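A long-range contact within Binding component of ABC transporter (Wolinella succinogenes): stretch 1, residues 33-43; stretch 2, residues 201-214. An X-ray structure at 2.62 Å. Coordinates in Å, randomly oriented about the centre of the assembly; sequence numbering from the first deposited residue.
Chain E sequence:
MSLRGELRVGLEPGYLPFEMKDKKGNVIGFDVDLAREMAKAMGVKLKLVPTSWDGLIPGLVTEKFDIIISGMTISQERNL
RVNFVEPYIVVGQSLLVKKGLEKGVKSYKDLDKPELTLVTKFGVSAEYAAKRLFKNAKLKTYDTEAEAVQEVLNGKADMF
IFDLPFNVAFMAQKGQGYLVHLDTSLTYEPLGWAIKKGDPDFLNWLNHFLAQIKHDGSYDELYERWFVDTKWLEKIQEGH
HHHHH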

# COMPACT_ATOMS: atom_id res chain seq x y z
N ASP E 33 6.64 32.67 12.29
CA ASP E 33 5.49 32.32 11.43
C ASP E 33 4.61 31.15 11.96
O ASP E 33 3.38 31.18 11.83
CB ASP E 33 5.97 32.07 10.00
CG ASP E 33 6.59 33.32 9.38
OD1 ASP E 33 6.51 34.37 10.06
OD2 ASP E 33 7.12 33.27 8.24
N LEU E 34 5.25 30.13 12.54
CA LEU E 34 4.51 29.01 13.09
C LEU E 34 3.75 29.48 14.29
O LEU E 34 2.53 29.26 14.41
CB LEU E 34 5.48 27.88 13.51
CG LEU E 34 5.73 26.64 12.62
CD1 LEU E 34 5.21 26.79 11.22
CD2 LEU E 34 7.19 26.21 12.62
N ALA E 35 4.49 30.12 15.18
CA ALA E 35 3.94 30.70 16.41
C ALA E 35 2.83 31.69 16.10
O ALA E 35 1.86 31.80 16.84
CB ALA E 35 5.03 31.38 17.20
N ARG E 36 2.96 32.37 14.97
CA ARG E 36 1.93 33.31 14.51
C ARG E 36 0.68 32.53 14.07
O ARG E 36 -0.43 32.90 14.45
CB ARG E 36 2.49 34.25 13.42
CG ARG E 36 1.57 35.40 13.03
CD ARG E 36 2.30 36.51 12.22
NE ARG E 36 2.92 37.51 13.09
CZ ARG E 36 4.23 37.67 13.25
NH1 ARG E 36 5.09 36.91 12.58
NH2 ARG E 36 4.69 38.60 14.07
N GLU E 37 0.86 31.46 13.30
CA GLU E 37 -0.27 30.62 12.83
C GLU E 37 -1.01 29.99 14.00
O GLU E 37 -2.23 30.04 14.09
CB GLU E 37 0.19 29.48 11.90
CG GLU E 37 0.53 29.89 10.46
CD GLU E 37 -0.68 30.36 9.65
OE1 GLU E 37 -1.83 29.90 9.91
OE2 GLU E 37 -0.50 31.22 8.76
N MSE E 38 -0.24 29.36 14.87
CA MSE E 38 -0.76 28.74 16.03
C MSE E 38 -1.61 29.73 16.82
O MSE E 38 -2.70 29.39 17.26
CB MSE E 38 0.39 28.19 16.83
CG MSE E 38 -0.05 27.37 17.98
SE MSE E 38 1.40 26.93 19.19
CE MSE E 38 2.58 25.98 17.93
N ALA E 39 -1.14 30.96 17.00
CA ALA E 39 -1.91 31.89 17.85
C ALA E 39 -3.24 32.29 17.23
O ALA E 39 -4.26 32.35 17.93
CB ALA E 39 -1.10 33.09 18.23
N LYS E 40 -3.24 32.54 15.92
CA LYS E 40 -4.48 32.79 15.14
C LYS E 40 -5.48 31.63 15.30
O LYS E 40 -6.62 31.84 15.71
CB LYS E 40 -4.14 32.97 13.66
CG LYS E 40 -4.65 34.22 12.98
CD LYS E 40 -5.84 33.91 12.07
CE LYS E 40 -7.19 34.39 12.67
NZ LYS E 40 -7.51 35.86 12.36
N ALA E 41 -5.04 30.41 15.01
CA ALA E 41 -5.87 29.22 15.16
C ALA E 41 -6.53 29.08 16.55
O ALA E 41 -7.68 28.63 16.66
CB ALA E 41 -5.04 27.98 14.82
N MSE E 42 -5.81 29.46 17.60
CA MSE E 42 -6.39 29.50 18.95
C MSE E 42 -7.19 30.77 19.25
O MSE E 42 -7.75 30.88 20.35
CB MSE E 42 -5.32 29.39 20.05
CG MSE E 42 -4.21 28.42 19.83
SE MSE E 42 -3.11 28.40 21.45
CE MSE E 42 -1.49 27.59 20.80
N GLY E 43 -7.23 31.73 18.31
CA GLY E 43 -8.05 32.95 18.48
C GLY E 43 -7.53 33.84 19.60
O GLY E 43 -8.25 34.23 20.49
N ASP E 201 -4.47 17.68 27.11
CA ASP E 201 -5.31 18.50 26.24
C ASP E 201 -4.55 19.39 25.28
O ASP E 201 -4.88 19.50 24.12
CB ASP E 201 -6.18 19.39 27.08
CG ASP E 201 -7.08 18.61 27.97
OD1 ASP E 201 -7.46 17.48 27.56
OD2 ASP E 201 -7.42 19.10 29.07
N PHE E 202 -3.54 20.06 25.78
CA PHE E 202 -2.89 21.04 24.97
C PHE E 202 -2.04 20.31 23.94
O PHE E 202 -2.03 20.71 22.80
CB PHE E 202 -2.07 21.97 25.87
CG PHE E 202 -1.42 23.11 25.14
CD1 PHE E 202 -2.04 23.72 24.10
CD2 PHE E 202 -0.18 23.58 25.54
CE1 PHE E 202 -1.46 24.79 23.45
CE2 PHE E 202 0.45 24.66 24.86
CZ PHE E 202 -0.21 25.27 23.81
N LEU E 203 -1.32 19.26 24.37
CA LEU E 203 -0.76 18.22 23.46
C LEU E 203 -1.73 17.73 22.41
O LEU E 203 -1.41 17.75 21.22
CB LEU E 203 -0.35 17.00 24.25
CG LEU E 203 1.09 16.90 24.67
CD1 LEU E 203 1.24 15.65 25.49
CD2 LEU E 203 1.81 16.83 23.37
N ASN E 204 -2.92 17.29 22.82
CA ASN E 204 -3.90 16.91 21.82
C ASN E 204 -4.02 18.02 20.83
O ASN E 204 -3.91 17.78 19.64
CB ASN E 204 -5.28 16.65 22.44
CG ASN E 204 -6.18 15.92 21.50
OD1 ASN E 204 -7.26 16.39 21.12
ND2 ASN E 204 -5.74 14.75 21.09
N TRP E 205 -4.21 19.26 21.30
CA TRP E 205 -4.47 20.41 20.41
C TRP E 205 -3.31 20.65 19.49
O TRP E 205 -3.49 20.82 18.28
CB TRP E 205 -4.78 21.68 21.18
CG TRP E 205 -5.32 22.74 20.26
CD1 TRP E 205 -6.61 22.96 19.97
CD2 TRP E 205 -4.57 23.70 19.51
NE1 TRP E 205 -6.72 23.97 19.05
CE2 TRP E 205 -5.47 24.46 18.78
CE3 TRP E 205 -3.20 23.98 19.38
CZ2 TRP E 205 -5.08 25.48 17.91
CZ3 TRP E 205 -2.79 25.02 18.54
CH2 TRP E 205 -3.73 25.74 17.80
N LEU E 206 -2.11 20.67 20.04
CA LEU E 206 -0.94 20.92 19.21
C LEU E 206 -0.73 19.87 18.12
O LEU E 206 -0.52 20.22 16.97
CB LEU E 206 0.31 21.00 20.05
CG LEU E 206 0.62 22.25 20.86
CD1 LEU E 206 -0.30 23.32 20.40
CD2 LEU E 206 0.41 21.92 22.26
N ASN E 207 -0.80 18.59 18.51
CA ASN E 207 -0.60 17.47 17.58
C ASN E 207 -1.58 17.58 16.41
O ASN E 207 -1.20 17.39 15.25
CB ASN E 207 -0.79 16.16 18.31
CG ASN E 207 0.44 15.74 19.10
OD1 ASN E 207 1.56 16.16 18.82
ND2 ASN E 207 0.24 14.90 20.10
N HIS E 208 -2.82 17.94 16.69
CA HIS E 208 -3.76 18.09 15.60
C HIS E 208 -3.55 19.37 14.77
O HIS E 208 -3.86 19.38 13.58
CB HIS E 208 -5.19 18.02 16.11
CG HIS E 208 -5.65 16.64 16.41
ND1 HIS E 208 -6.00 16.24 17.68
CD2 HIS E 208 -5.81 15.55 15.60
CE1 HIS E 208 -6.36 14.96 17.64
NE2 HIS E 208 -6.25 14.53 16.39
N PHE E 209 -3.03 20.43 15.40
CA PHE E 209 -2.67 21.67 14.70
C PHE E 209 -1.50 21.39 13.77
O PHE E 209 -1.49 21.86 12.62
CB PHE E 209 -2.35 22.82 15.69
CG PHE E 209 -1.52 23.93 15.08
CD1 PHE E 209 -2.11 24.88 14.25
CD2 PHE E 209 -0.17 24.02 15.32
CE1 PHE E 209 -1.34 25.89 13.64
CE2 PHE E 209 0.60 25.04 14.72
CZ PHE E 209 0.01 25.96 13.87
N LEU E 210 -0.54 20.61 14.26
CA LEU E 210 0.60 20.18 13.42
C LEU E 210 0.15 19.36 12.22
O LEU E 210 0.59 19.61 11.11
CB LEU E 210 1.64 19.41 14.21
CG LEU E 210 2.95 19.09 13.50
CD1 LEU E 210 3.61 20.33 12.92
CD2 LEU E 210 3.92 18.41 14.45
N ALA E 211 -0.76 18.41 12.44
CA ALA E 211 -1.29 17.60 11.32
C ALA E 211 -2.00 18.50 10.30
O ALA E 211 -1.83 18.31 9.10
CB ALA E 211 -2.22 16.58 11.83
N GLN E 212 -2.76 19.50 10.78
CA GLN E 212 -3.46 20.47 9.91
C GLN E 212 -2.56 21.28 8.98
O GLN E 212 -2.90 21.50 7.82
CB GLN E 212 -4.32 21.44 10.71
CG GLN E 212 -5.82 21.20 10.57
CD GLN E 212 -6.40 21.71 9.24
OE1 GLN E 212 -7.50 21.34 8.88
NE2 GLN E 212 -5.67 22.57 8.56
N ILE E 213 -1.42 21.72 9.48
CA ILE E 213 -0.58 22.58 8.65
C ILE E 213 0.32 21.81 7.70
O ILE E 213 0.69 22.33 6.63
CB ILE E 213 0.12 23.69 9.44
CG1 ILE E 213 0.98 23.13 10.55
CG2 ILE E 213 -0.96 24.52 10.09
CD1 ILE E 213 2.22 23.91 10.79
N LYS E 214 0.63 20.57 8.05
CA LYS E 214 1.26 19.64 7.10
C LYS E 214 0.35 19.33 5.88
O LYS E 214 0.86 19.22 4.76
CB LYS E 214 1.63 18.32 7.78
CG LYS E 214 2.55 18.43 8.97
CD LYS E 214 4.03 18.45 8.52
CE LYS E 214 4.93 18.04 9.67
NZ LYS E 214 6.37 18.33 9.36

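Two helices more than 150 residues apart in sequence meet here without a single hydrogen bond or salt bridge between them. What joins them is mostly apolar packing, with one selenium-to-ring contact. Their axes come no closer than 11.4 Å and their N-to-C directions differ by 113°, a wide spacing that leaves room for aromatic rings, and the second helix supplies them. The organising residues are Phe 209, Trp 205 and, from the first helix, Met 38.

Phe 209 gives up the most surface, 80 Å². Its CA-to-CB bond points toward the first helix, and with chi1 at t the ring reaches across the gap to the backbone itself: Phe 209 CZ lies 3.6 Å from Met 38 N and 4.2 Å from Leu 34 O. Those two polar atoms are already paired within their own helix, Met 38 N donating to Leu 34 O at 2.8 Å, so the ring tip can pack against them without stranding an unmet donor or acceptor. Around the ring the neighbours take different positions. Met 38 CG sits over one face, while Glu 37 CB lies at the edge, 4.0 Å from Phe 209 CZ, so that the start of a charged side chain serves as hydrocarbon filler. The CA atoms of Met 38 and Phe 209 are 7.4 Å apart, the nearest backbone approach in the contact.

One turn earlier, Trp 205 also points toward the partner and covers 64 Å². Its six-membered ring meets the C-terminal end of the first helix. Ala 41 CB, 4.0 Å from Trp 205 CH2, and Met 38 CG, 3.7 Å from Trp 205 CZ3, both lie at the ring edge. Met 42 CG approaches the same CH2 atom of Trp 205 more closely, at 3.4 Å, and the selenium of Met 42 stands 4.7 Å from the centroid of the six-membered ring in an oblique arrangement. The indole nitrogen is hydrogen-bonded elsewhere in the structure, so its polar group is provided for away from this contact.

Met 38 is the piece that links the two aromatics. Its CA-to-CB bond runs sideways, and chi1 and chi2 are both t, extending the chain past Phe 209 and Trp 205 until its selenium lies 4.2 Å from Leu 206 CD1. Met 42 likewise starts sideways, but its end comes nearer, placing its CE 3.9 Å from Phe 202 CE1, at the edge of that ring. Both methionines are selenomethionine in the model.

Ala 41 shows the value of a small residue that points toward its partner: its CB touches both large rings, lying 4.3 Å from Phe 209 CD1 as well. Beyond Phe 209, Leu 34 CD1 and Ile 213 CD1 meet at 4.2 Å and extend the apolar surface. The rule to draw is one of complementary shapes: rings spaced a turn apart on one helix, flexible and small side chains fitted around them from the other helix and the residue just after it.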